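Local structure of tryptophanyl-tRNA synthetase (Aeropyrum pernix, 3A04) at residues D59-A64 with R240-Y245; A194-V199 with V210-G215; V71-G76 with D92-L97; R19-F24 with I51-R56. The protein catalyses the ATP-dependent attachment of L-tryptophan to tRNA(Trp), releasing AMP and diphosphate, as a class I aminoacyl-tRNA synthetase. All coordinates share one frame; numbering follows the deposited sequence.

Contact 1. Residues D59-A64 with R240-Y245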
loop_
_atom_site.group_PDB
_atom_site.type_symbol
_atom_site.label_atom_id
_atom_site.label_comp_id
_atom_site.label_asym_id
_atom_site.label_seq_id
_atom_site.Cartn_x
_atom_site.Cartn_y
_atom_site.Cartn_z
ATOM N N ASP A 59 5.736 -17.049 -26.023
ATOM C CA ASP A 59 6.394 -18.371 -26.255
ATOM C C ASP A 59 6.690 -19.194 -24.996
ATOM O O ASP A 59 6.349 -20.397 -24.917
ATOM C CB ASP A 59 7.668 -18.204 -27.094
ATOM C CG ASP A 59 8.685 -17.255 -26.473
ATOM O OD1 ASP A 59 8.330 -16.351 -25.713
ATOM O OD2 ASP A 59 9.885 -17.388 -26.808
ATOM N N LYS A 60 7.256 -18.538 -23.985
ATOM C CA LYS A 60 7.517 -19.221 -22.690
ATOM C C LYS A 60 6.212 -19.714 -22.101
ATOM O O LYS A 60 6.151 -20.809 -21.523
ATOM C CB LYS A 60 8.207 -18.233 -21.708
ATOM C CG LYS A 60 9.636 -17.815 -22.169
ATOM C CD LYS A 60 10.247 -16.706 -21.320
ATOM C CE LYS A 60 10.603 -17.109 -19.874
ATOM N NZ LYS A 60 11.107 -15.912 -19.010
ATOM N N ILE A 61 5.123 -18.913 -22.263
ATOM C CA ILE A 61 3.831 -19.362 -21.692
ATOM C C ILE A 61 3.366 -20.639 -22.361
ATOM O O ILE A 61 2.908 -21.561 -21.700
ATOM C CB ILE A 61 2.708 -18.288 -21.932
ATOM C CG1 ILE A 61 3.171 -16.925 -21.446
ATOM C CG2 ILE A 61 1.387 -18.762 -21.252
ATOM C CD1 ILE A 61 3.425 -16.950 -19.848
ATOM N N LEU A 62 3.433 -20.640 -23.692
ATOM C CA LEU A 62 2.878 -21.701 -24.505
ATOM C C LEU A 62 3.768 -22.965 -24.259
ATOM O O LEU A 62 3.248 -24.105 -24.181
ATOM C CB LEU A 62 2.930 -21.248 -26.002
ATOM C CG LEU A 62 1.798 -20.216 -26.349
ATOM C CD1 LEU A 62 1.957 -19.649 -27.800
ATOM C CD2 LEU A 62 0.374 -20.766 -26.105
ATOM N N GLU A 63 5.073 -22.725 -24.040
ATOM C CA GLU A 63 6.001 -23.874 -23.709
ATOM C C GLU A 63 5.548 -24.508 -22.409
ATOM O O GLU A 63 5.384 -25.777 -22.303
ATOM C CB GLU A 63 7.485 -23.414 -23.661
ATOM C CG GLU A 63 8.156 -23.310 -25.090
ATOM C CD GLU A 63 9.438 -22.442 -25.194
ATOM O OE1 GLU A 63 9.914 -21.860 -24.182
ATOM O OE2 GLU A 63 9.984 -22.321 -26.329
ATOM N N ALA A 64 5.324 -23.669 -21.391
ATOM C CA ALA A 64 4.771 -24.261 -20.130
ATOM C C ALA A 64 3.460 -25.019 -20.329
ATOM O O ALA A 64 3.242 -26.186 -19.817
ATOM C CB ALA A 64 4.584 -23.157 -19.077
ATOM N N ARG A 240 9.017 -12.907 -14.911
ATOM C CA ARG A 240 8.644 -11.739 -15.694
ATOM C C ARG A 240 7.332 -12.050 -16.489
ATOM O O ARG A 240 7.220 -13.107 -17.103
ATOM C CB ARG A 240 9.781 -11.404 -16.680
ATOM C CG ARG A 240 10.982 -10.761 -15.941
ATOM C CD ARG A 240 12.112 -10.328 -16.964
ATOM N NE ARG A 240 12.676 -11.490 -17.635
ATOM C CZ ARG A 240 13.595 -12.333 -17.137
ATOM N NH1 ARG A 240 14.153 -12.126 -15.927
ATOM N NH2 ARG A 240 13.996 -13.384 -17.889
ATOM N N PRO A 241 6.312 -11.182 -16.391
ATOM C CA PRO A 241 5.072 -11.542 -17.131
ATOM C C PRO A 241 5.210 -11.382 -18.636
ATOM O O PRO A 241 5.857 -10.456 -19.104
ATOM C CB PRO A 241 4.039 -10.519 -16.616
ATOM C CG PRO A 241 4.959 -9.315 -16.069
ATOM C CD PRO A 241 6.100 -10.111 -15.415
ATOM N N ALA A 242 4.571 -12.276 -19.359
ATOM C CA ALA A 242 4.430 -12.200 -20.830
ATOM C C ALA A 242 3.284 -11.249 -21.207
ATOM O O ALA A 242 2.521 -10.856 -20.347
ATOM C CB ALA A 242 4.189 -13.608 -21.405
ATOM N N SER A 243 3.224 -10.847 -22.475
ATOM C CA SER A 243 2.237 -9.946 -22.947
ATOM C C SER A 243 1.877 -10.220 -24.403
ATOM O O SER A 243 2.689 -10.792 -25.183
ATOM C CB SER A 243 2.711 -8.495 -22.761
ATOM O OG SER A 243 4.067 -8.311 -23.171
ATOM N N THR A 244 0.662 -9.838 -24.797
ATOM C CA THR A 244 0.292 -9.842 -26.236
ATOM C C THR A 244 -0.136 -8.422 -26.457
ATOM O O THR A 244 -0.529 -7.761 -25.470
ATOM C CB THR A 244 -0.833 -10.800 -26.629
ATOM O OG1 THR A 244 -1.993 -10.549 -25.808
ATOM C CG2 THR A 244 -0.431 -12.305 -26.421
ATOM N N TYR A 245 -0.048 -7.938 -27.706
ATOM C CA TYR A 245 -0.221 -6.502 -28.007
ATOM C C TYR A 245 -1.258 -6.344 -29.083
ATOM O O TYR A 245 -1.171 -7.030 -30.110
ATOM C CB TYR A 245 1.077 -5.765 -28.454
ATOM C CG TYR A 245 2.055 -5.734 -27.354
ATOM C CD1 TYR A 245 2.935 -6.801 -27.181
ATOM C CD2 TYR A 245 2.086 -4.664 -26.451
ATOM C CE1 TYR A 245 3.847 -6.843 -26.111
ATOM C CE2 TYR A 245 3.021 -4.690 -25.374
ATOM C CZ TYR A 245 3.901 -5.763 -25.255
ATOM O OH TYR A 245 4.779 -5.847 -24.188
HETATM O O HOH W 1 8.906 -14.086 -18.958
HETATM O O HOH W 2 11.419 -13.288 -19.598
#
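Ile-61 and Ala-242 make the apolar, close-packed half of this contact. The methyl CB of Ala-242 sits 3.5 Å from CG1 of Ile-61, tighter than an ordinary van der Waals approach, and 3.8 Å from its CD1. CG1 of Ile-61 lies beside the backbone N (chi1 -52°), and a second bend folds CD1 back, which lets both carbons bear on the same small methyl; Val-71 touches Ile-61 as well. Through this pair helix 58-66 rests on the start of strand 242-246, an inner strand of the Rossmann-type sheet of class I synthetases, where the backbone of Ala-242 is hydrogen-bonded to Val-210 and Val-212. Towards the surface the character changes. Lys-60, bent at chi3, brings NZ to 4.0 Å from NH2 of Arg-240, two like charges meeting obliquely. Water fills in between them. One molecule accepts from Lys-60 NZ at 2.7 Å and also from Arg-240 NE. Another accepts from Lys-60 NZ and donates to the backbone O of Arg-240 at 2.7 Å. The repulsion is probably eased by these waters and by Asp-230, which forms a salt bridge with NH1 of Arg-240.

Contact 2. Residues A194-V199 with V210-G215; sequences ADILHV and VVVPVG
In the Rossmann-type sheet of the catalytic domain, strand 210-215 is met on one side by segment 194-199, from the C-terminal region of helix 183-197, through the pairs Val-199 with Val-210 and Ile-196 with Val-212. The two valines reach for each other tip to tip, CG2 of Val-199 being modelled 3.2 Å from CG2 of Val-210, shorter than methyl groups normally allow, so the exact spacing is doubtful. In Val-199 that methyl lies between the backbone N and the carbonyl carbon, while CG1, anti to the carbonyl carbon, lies 3.5 Å above one face of the His-198 ring, toward its rim. Packing is easier at the second pair: the side chains cross at about a right angle, with CG2 of Ile-196 at 3.9 Å from CG2 of Val-212. The turn is secured by His-198, whose ND1 donates to Ala-194 O over 2.9 Å while its own backbone N reaches the same oxygen at 2.8 Å from the opposite face of the carbonyl plane. NE2 of His-198 is hydrogen-bonded to Arg-154, which further fixes the ring. Leu-74 of the adjoining strand touches both Ile-196 and Val-210, and Leu-222 also meets Ile-196, completing a fully buried apolar helix-on-sheet layer of the Rossmann fold.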
loop_
_atom_site.group_PDB
_atom_site.type_symbol
_atom_site.label_atom_id
_atom_site.label_comp_id
_atom_site.label_asym_id
_atom_site.label_seq_id
_atom_site.Cartn_x
_atom_site.Cartn_y
_atom_site.Cartn_z
ATOM N N ALA A 194 1.309 -5.447 -8.595
ATOM C CA ALA A 194 0.803 -6.584 -7.789
ATOM C C ALA A 194 -0.337 -7.327 -8.445
ATOM O O ALA A 194 -0.446 -8.590 -8.335
ATOM C CB ALA A 194 0.398 -6.079 -6.372
ATOM N N ASP A 195 -1.264 -6.599 -9.067
ATOM C CA ASP A 195 -2.346 -7.312 -9.822
ATOM C C ASP A 195 -1.722 -8.371 -10.776
ATOM O O ASP A 195 -2.154 -9.521 -10.822
ATOM C CB ASP A 195 -3.190 -6.303 -10.657
ATOM C CG ASP A 195 -4.112 -5.461 -9.777
ATOM O OD1 ASP A 195 -4.503 -5.954 -8.671
ATOM O OD2 ASP A 195 -4.398 -4.295 -10.130
ATOM N N ILE A 196 -0.715 -7.977 -11.557
ATOM C CA ILE A 196 -0.073 -8.938 -12.484
ATOM C C ILE A 196 0.692 -10.071 -11.782
ATOM O O ILE A 196 0.541 -11.268 -12.113
ATOM C CB ILE A 196 0.873 -8.161 -13.446
ATOM C CG1 ILE A 196 0.006 -7.176 -14.260
ATOM C CG2 ILE A 196 1.720 -9.150 -14.295
ATOM C CD1 ILE A 196 0.817 -5.985 -14.973
ATOM N N LEU A 197 1.518 -9.711 -10.809
ATOM C CA LEU A 197 2.476 -10.673 -10.252
ATOM C C LEU A 197 1.872 -11.527 -9.157
ATOM O O LEU A 197 2.405 -12.562 -8.920
ATOM C CB LEU A 197 3.658 -9.871 -9.666
ATOM C CG LEU A 197 4.473 -9.189 -10.786
ATOM C CD1 LEU A 197 5.461 -8.228 -10.182
ATOM C CD2 LEU A 197 5.199 -10.164 -11.769
ATOM N N HIS A 198 0.813 -11.095 -8.424
ATOM C CA HIS A 198 0.403 -11.829 -7.213
ATOM C C HIS A 198 -0.110 -13.228 -7.566
ATOM O O HIS A 198 -0.105 -14.106 -6.734
ATOM C CB HIS A 198 -0.724 -11.109 -6.412
ATOM C CG HIS A 198 -2.102 -11.265 -7.009
ATOM N ND1 HIS A 198 -2.486 -10.649 -8.184
ATOM C CD2 HIS A 198 -3.194 -11.978 -6.578
ATOM C CE1 HIS A 198 -3.756 -10.953 -8.451
ATOM N NE2 HIS A 198 -4.198 -11.782 -7.511
ATOM N N VAL A 199 -0.587 -13.435 -8.801
ATOM C CA VAL A 199 -1.123 -14.765 -9.158
ATOM C C VAL A 199 -0.071 -15.887 -9.138
ATOM O O VAL A 199 -0.396 -17.096 -9.056
ATOM C CB VAL A 199 -1.836 -14.752 -10.577
ATOM C CG1 VAL A 199 -2.906 -13.701 -10.575
ATOM C CG2 VAL A 199 -0.813 -14.629 -11.768
ATOM N N VAL A 210 2.120 -16.167 -16.682
ATOM C CA VAL A 210 0.927 -15.308 -16.808
ATOM C C VAL A 210 1.119 -14.436 -18.027
ATOM O O VAL A 210 2.200 -13.910 -18.241
ATOM C CB VAL A 210 0.842 -14.282 -15.643
ATOM C CG1 VAL A 210 -0.575 -13.533 -15.670
ATOM C CG2 VAL A 210 1.042 -14.954 -14.370
ATOM N N VAL A 211 0.053 -14.223 -18.808
ATOM C CA VAL A 211 0.181 -13.335 -19.948
ATOM C C VAL A 211 -0.800 -12.198 -19.715
ATOM O O VAL A 211 -1.846 -12.381 -19.076
ATOM C CB VAL A 211 -0.083 -14.101 -21.320
ATOM C CG1 VAL A 211 -1.575 -14.785 -21.379
ATOM C CG2 VAL A 211 0.193 -13.141 -22.533
ATOM N N VAL A 212 -0.445 -10.986 -20.142
ATOM C CA VAL A 212 -1.317 -9.828 -19.955
ATOM C C VAL A 212 -1.576 -9.234 -21.340
ATOM O O VAL A 212 -0.597 -8.833 -22.055
ATOM C CB VAL A 212 -0.605 -8.771 -19.116
ATOM C CG1 VAL A 212 -1.518 -7.540 -18.781
ATOM C CG2 VAL A 212 -0.064 -9.411 -17.739
ATOM N N PRO A 213 -2.875 -9.128 -21.751
ATOM C CA PRO A 213 -3.089 -8.541 -23.071
ATOM C C PRO A 213 -3.203 -7.038 -22.986
ATOM O O PRO A 213 -4.000 -6.537 -22.189
ATOM C CB PRO A 213 -4.415 -9.170 -23.520
ATOM C CG PRO A 213 -5.222 -9.415 -22.233
ATOM C CD PRO A 213 -4.101 -9.711 -21.171
ATOM N N VAL A 214 -2.453 -6.297 -23.792
ATOM C CA VAL A 214 -2.423 -4.841 -23.616
ATOM C C VAL A 214 -2.281 -4.134 -24.977
ATOM O O VAL A 214 -2.035 -4.795 -25.994
ATOM C CB VAL A 214 -1.212 -4.323 -22.777
ATOM C CG1 VAL A 214 -1.239 -4.765 -21.314
ATOM C CG2 VAL A 214 0.097 -4.743 -23.379
ATOM N N GLY A 215 -2.432 -2.816 -24.962
ATOM C CA GLY A 215 -2.021 -1.979 -26.110
ATOM C C GLY A 215 -0.554 -1.574 -25.907
ATOM O O GLY A 215 -0.051 -1.581 -24.763
#

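Contact 3. Residues V71-G76 with D92-L97; sequences VAVLTG and DQLIYL
No flat group takes part where Val-73 and Thr-75 meet Leu-94 and Leu-97; branched aliphatic ends fill the interface. It lies within the beta-alpha-beta unit of strand 72-77, helix 85-99 and strand 103-108, part of the Rossmann fold, and the 'HIGH' region falls between the strand and the helix and runs into the helix's first turn. The helix segment runs almost antiparallel to the strand segment, at 164°, with 9.5 Å between their axes. Val-73 carries most of the strand's side of the contact. Its CG2, anti to the backbone N because chi1 of 55° sets CG1 between N and the carbonyl carbon, comes within 3.7 Å of Leu-94 CD2 and 3.8 Å of Leu-97 CD1, so that the valine is held between two leucines about one helical turn apart. Leu-94 crosses it at a slant, Leu-97 at about a right angle. With an alanine here, both methyls would be missing and the two leucine ends would probably be left facing a gap against the strand. Val-104 and Val-211, on the strands flanking this one, also touch Val-73. Further along, Thr-75 turns its methyl rather than its hydroxyl to the helix, and CG2 meets Leu-94 CD1 at 3.7 Å.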
loop_
_atom_site.group_PDB
_atom_site.type_symbol
_atom_site.label_atom_id
_atom_site.label_comp_id
_atom_site.label_asym_id
_atom_site.label_seq_id
_atom_site.Cartn_x
_atom_site.Cartn_y
_atom_site.Cartn_z
ATOM N N VAL A 71 -1.609 -22.472 -17.079
ATOM C CA VAL A 71 -1.113 -21.082 -17.387
ATOM C C VAL A 71 -2.272 -20.088 -17.187
ATOM O O VAL A 71 -3.412 -20.532 -17.124
ATOM C CB VAL A 71 -0.484 -20.907 -18.768
ATOM C CG1 VAL A 71 0.839 -21.643 -18.835
ATOM C CG2 VAL A 71 -1.418 -21.383 -19.995
ATOM N N ALA A 72 -1.979 -18.795 -17.062
ATOM C CA ALA A 72 -3.005 -17.817 -16.680
ATOM C C ALA A 72 -2.939 -16.569 -17.547
ATOM O O ALA A 72 -1.923 -16.269 -18.158
ATOM C CB ALA A 72 -2.895 -17.417 -15.159
ATOM N N VAL A 73 -4.061 -15.870 -17.614
ATOM C CA VAL A 73 -4.089 -14.556 -18.202
ATOM C C VAL A 73 -4.731 -13.663 -17.168
ATOM O O VAL A 73 -5.650 -14.107 -16.422
ATOM C CB VAL A 73 -4.893 -14.541 -19.593
ATOM C CG1 VAL A 73 -6.325 -15.098 -19.442
ATOM C CG2 VAL A 73 -4.936 -13.095 -20.133
ATOM N N LEU A 74 -4.277 -12.404 -17.108
ATOM C CA LEU A 74 -4.741 -11.478 -16.119
ATOM C C LEU A 74 -5.013 -10.156 -16.812
ATOM O O LEU A 74 -4.201 -9.732 -17.671
ATOM C CB LEU A 74 -3.611 -11.295 -15.023
ATOM C CG LEU A 74 -4.179 -10.181 -14.112
ATOM C CD1 LEU A 74 -4.634 -10.482 -12.731
ATOM C CD2 LEU A 74 -3.464 -8.772 -14.248
ATOM N N THR A 75 -6.114 -9.464 -16.477
ATOM C CA THR A 75 -6.180 -8.071 -16.873
ATOM C C THR A 75 -6.960 -7.317 -15.802
ATOM O O THR A 75 -7.599 -7.936 -14.923
ATOM C CB THR A 75 -6.948 -7.932 -18.277
ATOM O OG1 THR A 75 -6.883 -6.571 -18.700
ATOM C CG2 THR A 75 -8.434 -8.309 -18.066
ATOM N N GLY A 76 -6.944 -5.989 -15.851
ATOM C CA GLY A 76 -7.719 -5.201 -14.933
ATOM C C GLY A 76 -8.674 -4.254 -15.639
ATOM O O GLY A 76 -8.384 -3.819 -16.770
ATOM N N ASP A 92 -12.970 -10.447 -25.133
ATOM C CA ASP A 92 -12.959 -11.464 -26.183
ATOM C C ASP A 92 -11.624 -12.226 -26.181
ATOM O O ASP A 92 -11.616 -13.416 -26.393
ATOM C CB ASP A 92 -13.130 -10.770 -27.547
ATOM C CG ASP A 92 -14.653 -10.468 -27.854
ATOM O OD1 ASP A 92 -15.624 -11.065 -27.219
ATOM O OD2 ASP A 92 -14.845 -9.560 -28.663
ATOM N N GLN A 93 -10.508 -11.519 -25.985
ATOM C CA GLN A 93 -9.176 -12.220 -25.869
ATOM C C GLN A 93 -9.143 -13.098 -24.592
ATOM O O GLN A 93 -8.655 -14.174 -24.622
ATOM C CB GLN A 93 -8.060 -11.162 -25.764
ATOM C CG GLN A 93 -7.975 -10.352 -27.040
ATOM C CD GLN A 93 -6.937 -9.306 -26.989
ATOM O OE1 GLN A 93 -5.757 -9.603 -26.836
ATOM N NE2 GLN A 93 -7.360 -8.035 -27.053
ATOM N N LEU A 94 -9.683 -12.641 -23.461
ATOM C CA LEU A 94 -9.836 -13.579 -22.324
ATOM C C LEU A 94 -10.647 -14.805 -22.580
ATOM O O LEU A 94 -10.268 -15.904 -22.120
ATOM C CB LEU A 94 -10.398 -12.900 -21.050
ATOM C CG LEU A 94 -9.842 -11.519 -20.696
ATOM C CD1 LEU A 94 -10.635 -10.921 -19.467
ATOM C CD2 LEU A 94 -8.331 -11.667 -20.364
ATOM N N ILE A 95 -11.779 -14.654 -23.297
ATOM C CA ILE A 95 -12.648 -15.829 -23.526
ATOM C C ILE A 95 -11.939 -16.807 -24.418
ATOM O O ILE A 95 -11.953 -18.000 -24.195
ATOM C CB ILE A 95 -14.013 -15.390 -24.214
ATOM C CG1 ILE A 95 -14.804 -14.580 -23.155
ATOM C CG2 ILE A 95 -14.822 -16.602 -24.703
ATOM C CD1 ILE A 95 -16.095 -13.857 -23.681
ATOM N N TYR A 96 -11.302 -16.322 -25.447
ATOM C CA TYR A 96 -10.530 -17.262 -26.278
ATOM C C TYR A 96 -9.522 -18.070 -25.396
ATOM O O TYR A 96 -9.436 -19.303 -25.441
ATOM C CB TYR A 96 -9.777 -16.433 -27.377
ATOM C CG TYR A 96 -8.693 -17.242 -28.068
ATOM C CD1 TYR A 96 -9.013 -18.134 -29.120
ATOM C CD2 TYR A 96 -7.316 -17.095 -27.686
ATOM C CE1 TYR A 96 -7.990 -18.890 -29.777
ATOM C CE2 TYR A 96 -6.317 -17.889 -28.305
ATOM C CZ TYR A 96 -6.666 -18.769 -29.371
ATOM O OH TYR A 96 -5.673 -19.567 -29.997
ATOM N N LEU A 97 -8.713 -17.344 -24.623
ATOM C CA LEU A 97 -7.725 -18.041 -23.811
ATOM C C LEU A 97 -8.435 -18.952 -22.831
ATOM O O LEU A 97 -7.979 -20.036 -22.635
ATOM C CB LEU A 97 -6.784 -17.012 -23.096
ATOM C CG LEU A 97 -6.001 -16.146 -24.136
ATOM C CD1 LEU A 97 -5.357 -14.939 -23.454
ATOM C CD2 LEU A 97 -4.827 -16.977 -24.777
#

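Contact 4. Residues R19-F24 with I51-R56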
loop_
_atom_site.group_PDB
_atom_site.type_symbol
_atom_site.label_atom_id
_atom_site.label_comp_id
_atom_site.label_asym_id
_atom_site.label_seq_id
_atom_site.Cartn_x
_atom_site.Cartn_y
_atom_site.Cartn_z
ATOM N N ARG A 19 9.240 -2.286 -35.819
ATOM C CA ARG A 19 10.664 -1.984 -35.705
ATOM C C ARG A 19 10.950 -1.269 -34.373
ATOM O O ARG A 19 11.772 -1.715 -33.589
ATOM C CB ARG A 19 11.165 -1.151 -36.899
ATOM C CG ARG A 19 11.601 -1.953 -38.147
ATOM C CD ARG A 19 12.734 -1.179 -38.856
ATOM N NE ARG A 19 12.786 -1.288 -40.318
ATOM C CZ ARG A 19 12.031 -0.585 -41.165
ATOM N NH1 ARG A 19 11.107 0.269 -40.713
ATOM N NH2 ARG A 19 12.198 -0.745 -42.480
ATOM N N LEU A 20 10.259 -0.176 -34.103
ATOM C CA LEU A 20 10.511 0.558 -32.869
ATOM C C LEU A 20 10.186 -0.242 -31.575
ATOM O O LEU A 20 10.947 -0.228 -30.595
ATOM C CB LEU A 20 9.773 1.885 -32.894
ATOM C CG LEU A 20 10.223 2.730 -31.713
ATOM C CD1 LEU A 20 10.181 4.224 -32.054
ATOM C CD2 LEU A 20 9.342 2.393 -30.510
ATOM N N LEU A 21 9.067 -0.953 -31.583
ATOM C CA LEU A 21 8.723 -1.771 -30.422
ATOM C C LEU A 21 9.738 -2.913 -30.154
ATOM O O LEU A 21 9.795 -3.432 -29.028
ATOM C CB LEU A 21 7.273 -2.275 -30.542
ATOM C CG LEU A 21 6.189 -1.194 -30.635
ATOM C CD1 LEU A 21 4.853 -1.846 -30.757
ATOM C CD2 LEU A 21 6.199 -0.203 -29.424
ATOM N N ARG A 22 10.540 -3.296 -31.159
ATOM C CA ARG A 22 11.554 -4.366 -30.960
ATOM C C ARG A 22 12.625 -3.947 -29.961
ATOM O O ARG A 22 13.222 -4.792 -29.279
ATOM C CB ARG A 22 12.220 -4.795 -32.275
ATOM C CG ARG A 22 11.475 -5.874 -33.023
ATOM C CD ARG A 22 11.985 -6.015 -34.447
ATOM N NE ARG A 22 11.032 -6.787 -35.262
ATOM C CZ ARG A 22 11.388 -7.649 -36.211
ATOM N NH1 ARG A 22 12.682 -7.859 -36.466
ATOM N NH2 ARG A 22 10.460 -8.302 -36.906
ATOM N N THR A 23 12.853 -2.641 -29.878
ATOM C CA THR A 23 13.676 -2.005 -28.822
ATOM C C THR A 23 13.290 -2.498 -27.418
ATOM O O THR A 23 14.152 -2.657 -26.543
ATOM C CB THR A 23 13.487 -0.482 -28.901
ATOM O OG1 THR A 23 14.050 -0.041 -30.139
ATOM C CG2 THR A 23 14.113 0.302 -27.694
ATOM N N PHE A 24 11.988 -2.772 -27.222
ATOM C CA PHE A 24 11.488 -3.149 -25.899
ATOM C C PHE A 24 11.263 -4.646 -25.809
ATOM O O PHE A 24 10.637 -5.185 -24.851
ATOM C CB PHE A 24 10.226 -2.343 -25.626
ATOM C CG PHE A 24 10.470 -0.871 -25.670
ATOM C CD1 PHE A 24 11.266 -0.263 -24.712
ATOM C CD2 PHE A 24 9.966 -0.101 -26.699
ATOM C CE1 PHE A 24 11.536 1.091 -24.747
ATOM C CE2 PHE A 24 10.227 1.274 -26.752
ATOM C CZ PHE A 24 11.003 1.866 -25.776
ATOM N N ILE A 51 -4.770 -8.008 -35.637
ATOM C CA ILE A 51 -5.155 -6.983 -34.634
ATOM C C ILE A 51 -4.318 -7.263 -33.361
ATOM O O ILE A 51 -3.847 -6.356 -32.695
ATOM C CB ILE A 51 -6.673 -7.086 -34.306
ATOM C CG1 ILE A 51 -7.435 -6.575 -35.562
ATOM C CG2 ILE A 51 -7.037 -6.252 -32.978
ATOM C CD1 ILE A 51 -8.951 -6.951 -35.621
ATOM N N ILE A 52 -4.168 -8.519 -33.038
ATOM C CA ILE A 52 -3.112 -8.914 -32.081
ATOM C C ILE A 52 -1.806 -9.037 -32.853
ATOM O O ILE A 52 -1.578 -10.013 -33.535
ATOM C CB ILE A 52 -3.504 -10.193 -31.420
ATOM C CG1 ILE A 52 -4.806 -9.929 -30.585
ATOM C CG2 ILE A 52 -2.417 -10.632 -30.390
ATOM C CD1 ILE A 52 -5.281 -11.224 -30.050
ATOM N N PHE A 53 -0.976 -8.015 -32.781
ATOM C CA PHE A 53 0.161 -7.921 -33.725
ATOM C C PHE A 53 1.547 -8.266 -33.086
ATOM O O PHE A 53 2.553 -8.487 -33.810
ATOM C CB PHE A 53 0.248 -6.525 -34.276
ATOM C CG PHE A 53 0.568 -5.480 -33.259
ATOM C CD1 PHE A 53 1.908 -5.171 -32.930
ATOM C CD2 PHE A 53 -0.460 -4.775 -32.635
ATOM C CE1 PHE A 53 2.185 -4.160 -31.995
ATOM C CE2 PHE A 53 -0.200 -3.794 -31.739
ATOM C CZ PHE A 53 1.133 -3.464 -31.401
ATOM N N GLY A 54 1.590 -8.310 -31.736
ATOM C CA GLY A 54 2.870 -8.400 -31.034
ATOM C C GLY A 54 2.791 -9.315 -29.830
ATOM O O GLY A 54 1.664 -9.638 -29.334
ATOM N N HIS A 55 3.974 -9.739 -29.337
ATOM C CA HIS A 55 4.005 -10.466 -28.043
ATOM C C HIS A 55 5.382 -10.220 -27.406
ATOM O O HIS A 55 6.343 -9.833 -28.105
ATOM C CB HIS A 55 3.796 -11.978 -28.193
ATOM C CG HIS A 55 5.067 -12.708 -28.521
ATOM N ND1 HIS A 55 5.819 -13.361 -27.568
ATOM C CD2 HIS A 55 5.734 -12.861 -29.705
ATOM C CE1 HIS A 55 6.899 -13.885 -28.143
ATOM N NE2 HIS A 55 6.877 -13.584 -29.436
ATOM N N ARG A 56 5.451 -10.406 -26.095
ATOM C CA ARG A 56 6.768 -10.517 -25.442
ATOM C C ARG A 56 6.680 -11.697 -24.498
ATOM O O ARG A 56 5.805 -11.726 -23.616
ATOM C CB ARG A 56 7.143 -9.223 -24.737
ATOM C CG ARG A 56 8.577 -9.324 -24.038
ATOM C CD ARG A 56 8.979 -7.965 -23.542
ATOM N NE ARG A 56 7.996 -7.399 -22.582
ATOM C CZ ARG A 56 7.647 -6.122 -22.547
ATOM N NH1 ARG A 56 8.229 -5.234 -23.354
ATOM N NH2 ARG A 56 6.719 -5.696 -21.670
#
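The backbone O of Phe-24 accepts a hydrogen bond of 2.8 Å from NH1 of Arg-56, with an angle of 149° at the hydrogen. The oxygen lies close to the guanidinium plane, at its edge, whereas NH1 is tilted 27° from the plane of the carbonyl. The arginine leaves the backbone with CG anti to N (chi1 -179°), and a bend at chi3 turns the guanidinium back towards the carbonyl; CD lies 3.5 Å from Phe-24 O. NH2 of the same group forms a salt bridge with Asp-219, so the guanidinium is held by two partners; Arg-226 lies near its NE, a like charge that Asp-219 probably offsets. A methionine in its place would probably leave the carbonyl of Phe-24 without this donor and cost Asp-219 its salt bridge, so that segment 19-24 is less firmly held. Beside this polar link is an apolar one: Leu-21 brings CD1 to the edge of the Phe-53 ring, 3.7 Å from CE1, the two side chains crossing at about a right angle. Tyr-17 meets the same ring edge-to-face. In this way the N-terminal segment is tied to strand 52-56, where Phe-53 and Gly-54 both face Tyr-245 in a classic beta bulge.

How the contacts relate
All four contacts reach the same mixed sheet. Strands 52-56, 242-246, 210-215 and 72-77 lie next to one another in that order, so contacts 4, 1, 2 and 3 follow across it; the first pair is antiparallel, the others parallel. Probable hydrogen bonds tie them: Tyr-245 N to Gly-54 O at 2.9 Å, Thr-244 O to Val-214 N at 2.9 Å and Val-211 N to Ala-72 O at 2.9 Å. Centres of contacts 2 and 3 are about 10 Å apart, those of 3 and 4 about 19 Å. Contact 3 flanks the 'HIGH' region, while the side chain of Phe-53 in contact 4 lies about 10 Å from a bound cadmium ion.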